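Local coordinates for peroxisomal membrane protein LPX1 (Saccharomyces cerevisiae, PDB 2Y6U), which hydrolyses acyl esters and lipids in the peroxisome, with acyl esterase, lipase and phospholipase A activity, at the interface of chains A and B. Numbering follows the deposited sequence. Chains: chain A/B, Peroxisomal membrane protein LPX1.

The interface of chains A and B. Residues chain A 126, 130, 158, 160-161; chain B 17-18.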
loop_
_atom_site.group_PDB
_atom_site.type_symbol
_atom_site.label_atom_id
_atom_site.label_comp_id
_atom_site.label_asym_id
_atom_site.label_seq_id
_atom_site.Cartn_x
_atom_site.Cartn_y
_atom_site.Cartn_z
ATOM N N THR A 126 -6.181 -4.719 -7.883
ATOM C CA THR A 126 -4.977 -4.772 -8.644
ATOM C C THR A 126 -4.813 -6.119 -9.345
ATOM O O THR A 126 -4.224 -6.210 -10.471
ATOM C CB THR A 126 -3.665 -4.472 -7.808
ATOM O OG1 THR A 126 -3.640 -5.314 -6.653
ATOM C CG2 THR A 126 -3.744 -2.905 -7.353
ATOM N N GLY A 130 -5.525 -6.064 -13.451
ATOM C CA GLY A 130 -4.100 -6.022 -13.832
ATOM C C GLY A 130 -3.599 -6.831 -15.046
ATOM O O GLY A 130 -2.457 -6.696 -15.453
ATOM N N GLN A 158 -1.982 3.877 -3.443
ATOM C CA GLN A 158 -1.660 3.349 -4.796
ATOM C C GLN A 158 -2.264 4.369 -5.824
ATOM O O GLN A 158 -3.356 4.179 -6.326
ATOM C CB GLN A 158 -2.288 2.003 -4.930
ATOM C CG GLN A 158 -2.117 1.326 -6.395
ATOM C CD GLN A 158 -0.795 1.570 -6.990
ATOM O OE1 GLN A 158 -0.544 2.657 -7.534
ATOM N NE2 GLN A 158 0.116 0.576 -6.885
ATOM N N ASN A 160 -1.785 4.965 -8.830
ATOM C CA ASN A 160 -1.693 4.706 -10.259
ATOM C C ASN A 160 -2.834 3.826 -10.742
ATOM O O ASN A 160 -2.826 3.368 -11.857
ATOM C CB ASN A 160 -0.352 4.061 -10.494
ATOM C CG ASN A 160 0.761 4.884 -10.004
ATOM O OD1 ASN A 160 0.968 5.983 -10.522
ATOM N ND2 ASN A 160 1.557 4.369 -8.985
ATOM N N LEU A 161 -3.824 3.553 -9.893
ATOM C CA LEU A 161 -4.880 2.642 -10.236
ATOM C C LEU A 161 -6.152 3.381 -10.698
ATOM O O LEU A 161 -6.609 3.072 -11.773
ATOM C CB LEU A 161 -5.240 1.712 -9.110
ATOM C CG LEU A 161 -6.309 0.573 -9.301
ATOM C CD1 LEU A 161 -5.828 -0.377 -10.341
ATOM C CD2 LEU A 161 -6.613 -0.079 -7.882
ATOM N N TRP B 17 1.937 -3.778 -8.925
ATOM C CA TRP B 17 1.251 -3.154 -10.090
ATOM C C TRP B 17 0.009 -2.521 -9.556
ATOM O O TRP B 17 -0.696 -3.102 -8.675
ATOM C CB TRP B 17 0.934 -4.236 -11.197
ATOM C CG TRP B 17 0.268 -3.628 -12.411
ATOM C CD1 TRP B 17 0.899 -3.192 -13.547
ATOM C CD2 TRP B 17 -1.112 -3.293 -12.566
ATOM N NE1 TRP B 17 -0.000 -2.587 -14.377
ATOM C CE2 TRP B 17 -1.255 -2.661 -13.832
ATOM C CE3 TRP B 17 -2.244 -3.457 -11.786
ATOM C CZ2 TRP B 17 -2.481 -2.147 -14.277
ATOM C CZ3 TRP B 17 -3.450 -2.996 -12.245
ATOM C CH2 TRP B 17 -3.554 -2.312 -13.472
ATOM N N PRO B 18 -0.353 -1.349 -10.095
ATOM C CA PRO B 18 0.281 -0.505 -11.093
ATOM C C PRO B 18 1.396 0.319 -10.526
ATOM O O PRO B 18 1.672 0.234 -9.337
ATOM C CB PRO B 18 -0.870 0.372 -11.619
ATOM C CG PRO B 18 -1.793 0.469 -10.462
ATOM C CD PRO B 18 -1.648 -0.838 -9.687
HETATM O O HOH W 1 -0.203 -2.189 -5.915
#
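B:Pro18 and B:Trp17 pack against loop residues of chain A, among them A:Thr126, A:Gly130 and A:Gln158. Both chains are alpha/beta-hydrolase subunits, and this patch is part of their two-fold symmetric dimer interface. A:Thr126 lies just past helix 114-125; A:Gln158, A:Asn160 and A:Leu161 lie just past helix 146-157. Methyl CG2 of A:Thr126 is 3.3 Å from B:Trp17 O, a van der Waals contact, and also packs against CD of B:Pro18. B:Pro18 follows a cis peptide bond. The B:Trp17 indole is held between B:Pro18 CB on one face and A:Gly130 CA on the other. This glycine CA sits toward the rim of the six-membered ring, 3.5 Å from CZ3 of B:Trp17, in a CH-pi contact. CG of B:Pro18 packs against the backbone of A:Asn160, 3.4 Å from its carbonyl O, and against CA of A:Leu161 at 3.8 Å. A:Gln158 has CG anti to the backbone N (chi1 176°) and bends at chi2, which carries its amide alongside CD of B:Pro18. NE2 of A:Gln158 makes a weak hydrogen bond to B:Pro18 O at 2.9 Å. It also reaches B:Trp17 O through a water. OE1 of A:Gln158 accepts a hydrogen bond from the backbone N of A:Asn160 at 2.9 Å, on a lone pair in the carbonyl plane, which helps fix the amide's rotation. A leucine in place of A:Gln158 would probably leave B:Pro18 O and the water without this donor, and A:Asn160 N without its acceptor.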